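Local coordinates for hypothetical protein yihE (Escherichia coli, PDB 1ZYL), which phosphorylates proteins, itself included, on serine and threonine using ATP, and probably helps the cell withstand stress linked to reactive oxygen species, at residues L165-T178 with L297-I311. Numbering follows the deposited sequence.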
ATOM      1  N   LEU A 165     -10.782   6.861  20.839  1.00 36.93           N
ATOM      2  CA  LEU A 165      -9.804   7.843  20.393  1.00 35.79           C
ATOM      3  C   LEU A 165     -10.407   9.032  19.646  1.00 35.35           C
ATOM      4  O   LEU A 165      -9.711   9.991  19.318  1.00 35.96           O
ATOM      5  CB  LEU A 165      -8.767   7.145  19.521  1.00 36.28           C
ATOM      6  CG  LEU A 165      -7.348   7.686  19.602  1.00 36.22           C
ATOM      7  CD1 LEU A 165      -6.923   7.764  21.054  1.00 37.55           C
ATOM      8  CD2 LEU A 165      -6.421   6.779  18.830  1.00 35.64           C
ATOM      9  N   ILE A 166     -11.704   8.960  19.372  1.00 33.06           N
ATOM     10  CA  ILE A 166     -12.410  10.028  18.681  1.00 29.07           C
ATOM     11  C   ILE A 166     -13.086  10.887  19.744  1.00 27.61           C
ATOM     12  O   ILE A 166     -13.877  10.384  20.531  1.00 28.97           O
ATOM     13  CB  ILE A 166     -13.512   9.449  17.749  1.00 29.41           C
ATOM     14  CG1 ILE A 166     -12.879   8.631  16.611  1.00 28.99           C
ATOM     15  CG2 ILE A 166     -14.376  10.571  17.197  1.00 27.99           C
ATOM     16  CD1 ILE A 166     -13.879   7.806  15.791  1.00 23.06           C
ATOM     17  N   PRO A 167     -12.761  12.187  19.807  1.00 26.32           N
ATOM     18  CA  PRO A 167     -13.379  13.076  20.799  1.00 25.36           C
ATOM     19  C   PRO A 167     -14.895  12.883  20.898  1.00 25.50           C
ATOM     20  O   PRO A 167     -15.612  12.961  19.896  1.00 26.98           O
ATOM     21  CB  PRO A 167     -13.010  14.462  20.282  1.00 23.91           C
ATOM     22  CG  PRO A 167     -11.622  14.253  19.785  1.00 25.09           C
ATOM     23  CD  PRO A 167     -11.698  12.891  19.066  1.00 26.69           C
ATOM     24  N   SER A 168     -15.380  12.628  22.107  1.00 24.72           N
ATOM     25  CA  SER A 168     -16.809  12.416  22.324  1.00 26.45           C
ATOM     26  C   SER A 168     -17.642  13.615  21.871  1.00 28.10           C
ATOM     27  O   SER A 168     -17.209  14.762  22.005  1.00 28.30           O
ATOM     28  CB  SER A 168     -17.070  12.155  23.805  1.00 26.02           C
ATOM     29  OG  SER A 168     -16.616  13.249  24.595  1.00 23.49           O
ATOM     30  N   GLY A 169     -18.846  13.352  21.361  1.00 29.75           N
ATOM     31  CA  GLY A 169     -19.693  14.446  20.909  1.00 31.64           C
ATOM     32  C   GLY A 169     -18.919  15.287  19.911  1.00 32.10           C
ATOM     33  O   GLY A 169     -18.481  16.405  20.182  1.00 34.31           O
ATOM     34  N   LEU A 170     -18.757  14.706  18.738  1.00 31.04           N
ATOM     35  CA  LEU A 170     -18.023  15.263  17.618  1.00 27.74           C
ATOM     36  C   LEU A 170     -17.926  13.956  16.836  1.00 28.83           C
ATOM     37  O   LEU A 170     -17.799  13.929  15.612  1.00 29.45           O
ATOM     38  CB  LEU A 170     -16.658  15.763  18.089  1.00 23.88           C
ATOM     39  CG  LEU A 170     -15.521  15.808  17.068  1.00 25.04           C
ATOM     40  CD1 LEU A 170     -14.645  17.036  17.295  1.00 23.74           C
ATOM     41  CD2 LEU A 170     -14.699  14.525  17.178  1.00 20.46           C
ATOM     42  N   LYS A 171     -18.041  12.865  17.590  1.00 28.55           N
ATOM     43  CA  LYS A 171     -18.032  11.519  17.046  1.00 29.56           C
ATOM     44  C   LYS A 171     -19.301  11.324  16.216  1.00 29.67           C
ATOM     45  O   LYS A 171     -19.262  10.752  15.124  1.00 30.94           O
ATOM     46  CB  LYS A 171     -17.993  10.484  18.182  1.00 29.64           C
ATOM     47  CG  LYS A 171     -18.311   9.057  17.742  1.00 30.30           C
ATOM     48  CD  LYS A 171     -17.915   8.024  18.790  1.00 33.90           C
ATOM     49  CE  LYS A 171     -16.391   7.904  18.906  1.00 37.22           C
ATOM     50  NZ  LYS A 171     -15.933   7.105  20.095  1.00 38.28           N
ATOM     51  N   ALA A 172     -20.425  11.807  16.737  1.00 28.66           N
ATOM     52  CA  ALA A 172     -21.696  11.664  16.044  1.00 26.95           C
ATOM     53  C   ALA A 172     -21.616  12.227  14.637  1.00 26.50           C
ATOM     54  O   ALA A 172     -21.899  11.536  13.658  1.00 26.10           O
ATOM     55  CB  ALA A 172     -22.780  12.361  16.812  1.00 25.40           C
ATOM     56  N   ALA A 173     -21.227  13.490  14.540  1.00 26.13           N
ATOM     57  CA  ALA A 173     -21.116  14.145  13.245  1.00 26.26           C
ATOM     58  C   ALA A 173     -20.167  13.349  12.367  1.00 27.02           C
ATOM     59  O   ALA A 173     -20.445  13.109  11.192  1.00 26.77           O
ATOM     60  CB  ALA A 173     -20.594  15.560  13.423  1.00 25.15           C
ATOM     61  N   PHE A 174     -19.044  12.937  12.956  1.00 26.42           N
ATOM     62  CA  PHE A 174     -18.036  12.175  12.234  1.00 23.69           C
ATOM     63  C   PHE A 174     -18.585  10.855  11.720  1.00 23.21           C
ATOM     64  O   PHE A 174     -18.418  10.523  10.548  1.00 23.62           O
ATOM     65  CB  PHE A 174     -16.812  11.925  13.124  1.00 21.28           C
ATOM     66  CG  PHE A 174     -15.890  10.876  12.589  1.00 20.56           C
ATOM     67  CD1 PHE A 174     -16.130   9.528  12.842  1.00 18.56           C
ATOM     68  CD2 PHE A 174     -14.823  11.224  11.771  1.00 19.85           C
ATOM     69  CE1 PHE A 174     -15.329   8.550  12.283  1.00 17.45           C
ATOM     70  CE2 PHE A 174     -14.011  10.247  11.203  1.00 18.40           C
ATOM     71  CZ  PHE A 174     -14.266   8.910  11.459  1.00 18.31           C
ATOM     72  N   LEU A 175     -19.233  10.095  12.590  1.00 22.69           N
ATOM     73  CA  LEU A 175     -19.783   8.822  12.165  1.00 22.47           C
ATOM     74  C   LEU A 175     -20.855   9.046  11.104  1.00 22.46           C
ATOM     75  O   LEU A 175     -21.098   8.184  10.271  1.00 23.29           O
ATOM     76  CB  LEU A 175     -20.359   8.056  13.361  1.00 21.25           C
ATOM     77  CG  LEU A 175     -19.370   7.646  14.462  1.00 20.93           C
ATOM     78  CD1 LEU A 175     -20.042   6.680  15.441  1.00 18.43           C
ATOM     79  CD2 LEU A 175     -18.154   6.985  13.842  1.00 20.72           C
ATOM     80  N   LYS A 176     -21.489  10.212  11.133  1.00 21.88           N
ATOM     81  CA  LYS A 176     -22.527  10.534  10.160  1.00 21.49           C
ATOM     82  C   LYS A 176     -21.862  10.800   8.813  1.00 21.47           C
ATOM     83  O   LYS A 176     -22.288  10.286   7.785  1.00 21.83           O
ATOM     84  CB  LYS A 176     -23.307  11.770  10.615  1.00 21.68           C
ATOM     85  CG  LYS A 176     -24.547  12.112   9.799  1.00 19.60           C
ATOM     86  CD  LYS A 176     -25.203  13.349  10.372  1.00 20.98           C
ATOM     87  CE  LYS A 176     -26.516  13.689   9.695  1.00 22.85           C
ATOM     88  NZ  LYS A 176     -26.339  14.133   8.292  1.00 23.32           N
ATOM     89  N   ALA A 177     -20.816  11.611   8.828  1.00 21.26           N
ATOM     90  CA  ALA A 177     -20.090  11.915   7.610  1.00 21.05           C
ATOM     91  C   ALA A 177     -19.526  10.618   7.031  1.00 21.64           C
ATOM     92  O   ALA A 177     -19.437  10.470   5.813  1.00 23.41           O
ATOM     93  CB  ALA A 177     -18.961  12.898   7.902  1.00 20.64           C
ATOM     94  N   THR A 178     -19.147   9.675   7.892  1.00 20.77           N
ATOM     95  CA  THR A 178     -18.609   8.410   7.402  1.00 21.87           C
ATOM     96  C   THR A 178     -19.690   7.591   6.695  1.00 21.75           C
ATOM     97  O   THR A 178     -19.544   7.235   5.525  1.00 22.84           O
ATOM     98  CB  THR A 178     -17.987   7.576   8.543  1.00 21.98           C
ATOM     99  OG1 THR A 178     -16.787   8.213   8.993  1.00 22.84           O
ATOM    100  CG2 THR A 178     -17.640   6.186   8.061  1.00 19.81           C
ATOM    101  N   LEU A 297      -3.587  12.818  16.069  1.00 30.09           N
ATOM    102  CA  LEU A 297      -4.667  11.841  16.027  1.00 31.39           C
ATOM    103  C   LEU A 297      -5.591  11.976  17.233  1.00 32.30           C
ATOM    104  O   LEU A 297      -6.731  11.531  17.196  1.00 33.60           O
ATOM    105  CB  LEU A 297      -4.091  10.423  15.968  1.00 32.21           C
ATOM    106  CG  LEU A 297      -4.793   9.392  15.075  1.00 33.41           C
ATOM    107  CD1 LEU A 297      -6.209   9.159  15.545  1.00 33.85           C
ATOM    108  CD2 LEU A 297      -4.790   9.883  13.638  1.00 35.22           C
ATOM    109  N   THR A 298      -5.107  12.608  18.295  1.00 32.79           N
ATOM    110  CA  THR A 298      -5.902  12.764  19.503  1.00 34.65           C
ATOM    111  C   THR A 298      -6.766  14.023  19.619  1.00 36.07           C
ATOM    112  O   THR A 298      -7.811  13.985  20.266  1.00 36.33           O
ATOM    113  CB  THR A 298      -4.993  12.645  20.750  1.00 35.10           C
ATOM    114  OG1 THR A 298      -5.210  11.368  21.358  1.00 34.07           O
ATOM    115  CG2 THR A 298      -5.274  13.756  21.765  1.00 33.90           C
ATOM    116  N   GLY A 299      -6.344  15.127  19.005  1.00 36.65           N
ATOM    117  CA  GLY A 299      -7.107  16.364  19.098  1.00 37.70           C
ATOM    118  C   GLY A 299      -8.374  16.432  18.263  1.00 38.77           C
ATOM    119  O   GLY A 299      -8.617  15.565  17.428  1.00 39.78           O
ATOM    120  N   GLU A 300      -9.188  17.465  18.485  1.00 39.06           N
ATOM    121  CA  GLU A 300     -10.430  17.636  17.730  1.00 37.81           C
ATOM    122  C   GLU A 300     -10.137  18.136  16.334  1.00 37.78           C
ATOM    123  O   GLU A 300     -10.652  17.595  15.361  1.00 39.27           O
ATOM    124  CB  GLU A 300     -11.344  18.667  18.364  1.00 36.40           C
ATOM    125  CG  GLU A 300     -11.554  18.553  19.830  1.00 35.48           C
ATOM    126  CD  GLU A 300     -12.464  19.652  20.309  1.00 36.22           C
ATOM    127  OE1 GLU A 300     -13.698  19.429  20.339  1.00 35.94           O
ATOM    128  OE2 GLU A 300     -11.943  20.748  20.624  1.00 34.04           O
ATOM    129  N   ASP A 301      -9.340  19.198  16.245  1.00 37.05           N
ATOM    130  CA  ASP A 301      -8.986  19.786  14.956  1.00 36.99           C
ATOM    131  C   ASP A 301      -8.898  18.701  13.901  1.00 34.28           C
ATOM    132  O   ASP A 301      -9.522  18.786  12.847  1.00 32.81           O
ATOM    133  CB  ASP A 301      -7.635  20.512  15.029  1.00 40.17           C
ATOM    134  CG  ASP A 301      -7.686  21.777  15.870  1.00 43.70           C
ATOM    135  OD1 ASP A 301      -7.925  21.669  17.091  1.00 47.59           O
ATOM    136  OD2 ASP A 301      -7.483  22.880  15.313  1.00 43.54           O
ATOM    137  N   TYR A 302      -8.128  17.671  14.211  1.00 32.01           N
ATOM    138  CA  TYR A 302      -7.936  16.560  13.303  1.00 30.57           C
ATOM    139  C   TYR A 302      -9.229  15.840  12.943  1.00 29.28           C
ATOM    140  O   TYR A 302      -9.461  15.538  11.778  1.00 29.27           O
ATOM    141  CB  TYR A 302      -6.935  15.580  13.908  1.00 31.35           C
ATOM    142  CG  TYR A 302      -6.667  14.378  13.048  1.00 31.36           C
ATOM    143  CD1 TYR A 302      -7.285  13.163  13.311  1.00 31.59           C
ATOM    144  CD2 TYR A 302      -5.821  14.467  11.944  1.00 32.10           C
ATOM    145  CE1 TYR A 302      -7.069  12.063  12.494  1.00 33.81           C
ATOM    146  CE2 TYR A 302      -5.598  13.376  11.119  1.00 32.55           C
ATOM    147  CZ  TYR A 302      -6.226  12.176  11.399  1.00 33.83           C
ATOM    148  OH  TYR A 302      -6.028  11.092  10.575  1.00 36.36           O
ATOM    149  N   TRP A 303     -10.074  15.562  13.930  1.00 28.63           N
ATOM    150  CA  TRP A 303     -11.332  14.875  13.647  1.00 27.65           C
ATOM    151  C   TRP A 303     -12.382  15.776  13.032  1.00 26.25           C
ATOM    152  O   TRP A 303     -13.388  15.299  12.525  1.00 25.98           O
ATOM    153  CB  TRP A 303     -11.884  14.184  14.898  1.00 27.41           C
ATOM    154  CG  TRP A 303     -11.028  13.044  15.289  1.00 30.05           C
ATOM    155  CD1 TRP A 303     -10.002  13.064  16.180  1.00 32.21           C
ATOM    156  CD2 TRP A 303     -11.008  11.745  14.686  1.00 33.06           C
ATOM    157  NE1 TRP A 303      -9.335  11.865  16.168  1.00 33.17           N
ATOM    158  CE2 TRP A 303      -9.930  11.036  15.259  1.00 32.86           C
ATOM    159  CE3 TRP A 303     -11.793  11.112  13.713  1.00 34.46           C
ATOM    160  CZ2 TRP A 303      -9.616   9.727  14.893  1.00 32.92           C
ATOM    161  CZ3 TRP A 303     -11.478   9.807  13.349  1.00 34.72           C
ATOM    162  CH2 TRP A 303     -10.398   9.130  13.939  1.00 34.31           C
ATOM    163  N   LEU A 304     -12.155  17.082  13.074  1.00 26.95           N
ATOM    164  CA  LEU A 304     -13.092  18.006  12.458  1.00 26.90           C
ATOM    165  C   LEU A 304     -12.719  18.083  10.994  1.00 28.35           C
ATOM    166  O   LEU A 304     -13.585  18.027  10.131  1.00 28.33           O
ATOM    167  CB  LEU A 304     -12.996  19.392  13.078  1.00 24.83           C
ATOM    168  CG  LEU A 304     -13.514  19.499  14.506  1.00 24.22           C
ATOM    169  CD1 LEU A 304     -13.439  20.941  14.945  1.00 23.88           C
ATOM    170  CD2 LEU A 304     -14.930  18.988  14.581  1.00 22.31           C
ATOM    171  N   ARG A 305     -11.418  18.202  10.723  1.00 30.73           N
ATOM    172  CA  ARG A 305     -10.916  18.277   9.354  1.00 31.53           C
ATOM    173  C   ARG A 305     -11.269  17.005   8.608  1.00 28.93           C
ATOM    174  O   ARG A 305     -11.639  17.042   7.439  1.00 29.38           O
ATOM    175  CB  ARG A 305      -9.392  18.440   9.321  1.00 35.08           C
ATOM    176  CG  ARG A 305      -8.853  19.698   9.972  1.00 41.72           C
ATOM    177  CD  ARG A 305      -7.465  20.032   9.427  1.00 47.24           C
ATOM    178  NE  ARG A 305      -6.621  20.720  10.404  1.00 52.21           N
ATOM    179  CZ  ARG A 305      -6.086  20.136  11.477  1.00 55.21           C
ATOM    180  NH1 ARG A 305      -5.333  20.842  12.311  1.00 57.18           N
ATOM    181  NH2 ARG A 305      -6.297  18.844  11.718  1.00 54.75           N
ATOM    182  N   GLN A 306     -11.139  15.879   9.298  1.00 26.44           N
ATOM    183  CA  GLN A 306     -11.426  14.582   8.708  1.00 24.15           C
ATOM    184  C   GLN A 306     -12.901  14.524   8.345  1.00 22.33           C
ATOM    185  O   GLN A 306     -13.258  14.096   7.248  1.00 22.45           O
ATOM    186  CB  GLN A 306     -11.077  13.472   9.699  1.00 24.53           C
ATOM    187  CG  GLN A 306     -10.622  12.175   9.067  1.00 25.78           C
ATOM    188  CD  GLN A 306      -9.316  12.319   8.323  1.00 25.75           C
ATOM    189  OE1 GLN A 306      -8.341  12.848   8.858  1.00 26.67           O
ATOM    190  NE2 GLN A 306      -9.283  11.838   7.082  1.00 24.89           N
ATOM    191  N   THR A 307     -13.750  14.968   9.269  1.00 19.03           N
ATOM    192  CA  THR A 307     -15.194  14.983   9.053  1.00 15.40           C
ATOM    193  C   THR A 307     -15.540  15.786   7.803  1.00 13.69           C
ATOM    194  O   THR A 307     -16.356  15.389   6.985  1.00 13.75           O
ATOM    195  CB  THR A 307     -15.908  15.603  10.266  1.00 14.69           C
ATOM    196  OG1 THR A 307     -15.631  14.810  11.422  1.00 16.25           O
ATOM    197  CG2 THR A 307     -17.412  15.653  10.055  1.00 12.50           C
ATOM    198  N   ALA A 308     -14.906  16.932   7.660  1.00 12.83           N
ATOM    199  CA  ALA A 308     -15.148  17.777   6.515  1.00 12.99           C
ATOM    200  C   ALA A 308     -14.588  17.121   5.249  1.00 15.40           C
ATOM    201  O   ALA A 308     -15.174  17.245   4.170  1.00 18.25           O
ATOM    202  CB  ALA A 308     -14.508  19.135   6.741  1.00 10.87           C
ATOM    203  N   THR A 309     -13.459  16.428   5.368  1.00 15.62           N
ATOM    204  CA  THR A 309     -12.886  15.767   4.205  1.00 16.03           C
ATOM    205  C   THR A 309     -13.833  14.681   3.712  1.00 17.44           C
ATOM    206  O   THR A 309     -14.037  14.520   2.513  1.00 19.29           O
ATOM    207  CB  THR A 309     -11.527  15.118   4.512  1.00 17.38           C
ATOM    208  OG1 THR A 309     -10.500  16.122   4.551  1.00 14.70           O
ATOM    209  CG2 THR A 309     -11.193  14.071   3.436  1.00 16.96           C
ATOM    210  N   PHE A 310     -14.410  13.924   4.633  1.00 16.49           N
ATOM    211  CA  PHE A 310     -15.327  12.886   4.219  1.00 19.14           C
ATOM    212  C   PHE A 310     -16.513  13.540   3.511  1.00 22.95           C
ATOM    213  O   PHE A 310     -16.813  13.212   2.367  1.00 25.33           O
ATOM    214  CB  PHE A 310     -15.780  12.052   5.429  1.00 18.51           C
ATOM    215  CG  PHE A 310     -14.713  11.121   5.965  1.00 16.00           C
ATOM    216  CD1 PHE A 310     -14.999  10.246   7.003  1.00 14.40           C
ATOM    217  CD2 PHE A 310     -13.430  11.101   5.411  1.00 15.83           C
ATOM    218  CE1 PHE A 310     -14.024   9.356   7.482  1.00 13.29           C
ATOM    219  CE2 PHE A 310     -12.445  10.216   5.884  1.00 12.81           C
ATOM    220  CZ  PHE A 310     -12.748   9.344   6.918  1.00 11.54           C
ATOM    221  N   ILE A 311     -17.175  14.480   4.178  1.00 24.70           N
ATOM    222  CA  ILE A 311     -18.311  15.166   3.573  1.00 25.64           C
ATOM    223  C   ILE A 311     -17.976  15.682   2.173  1.00 28.28           C
ATOM    224  O   ILE A 311     -18.811  15.642   1.265  1.00 29.67           O
ATOM    225  CB  ILE A 311     -18.778  16.355   4.450  1.00 25.24           C
ATOM    226  CG1 ILE A 311     -19.511  15.817   5.683  1.00 24.66           C
ATOM    227  CG2 ILE A 311     -19.681  17.299   3.639  1.00 24.01           C
ATOM    228  CD1 ILE A 311     -20.155  16.871   6.534  1.00 22.64           C
TER
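W303 drives its six-membered ring edge into the face of F174: the ring centroids stand 5.0 Å apart with planes at 79°, a T-shaped pair. I166 covers one face of the same indole, CG1 lying 3.6 Å from the centroid of the six-membered ring and only 10° off its normal, which meets the definition of a CH-pi contact. P167 comes across the pyrrole end, CD to W303 CD1, while L170 sets CD2 against W303 CB. The indole's rotation is further fixed within its own segment, since W303 NE1 donates to L297 O at 2.8 Å. With an alanine here, a gap would probably open under I166 and beside P167, leaving the F174 face without its edge partner and L297 O without this donor. F310 completes the aromatic cluster, its ring oblique to F174. These contacts join the loop leading into helix 171-188, and that helix's first turns, to the start of helix 300-316 in the helical part of this kinase-like phosphotransferase fold, away from the probable catalytic and magnesium-binding residues; the axes of 171-178 and 300-311 approach to 8.6 Å, near-parallel at 26°. Helix 266-283 backs W303 through L278, and F160 adds another edge-to-face ring to F174. Further along, A177 has a methyl small enough for close approach, CB reaching I311 CG1 at 3.7 Å and T307 O at the same distance. T307 OG1 hydrogen-bonds back to W303 O, with CG2 anti to the backbone N and directed at A177. The solvent side buries less: exposed E300 and L304 meet L170 CD1 through CB and CD2, and exposed T298 offers L165 CD1 its OG1 at 4.0 Å, each covered far less than W303. No hydrogen bond crosses between the segments.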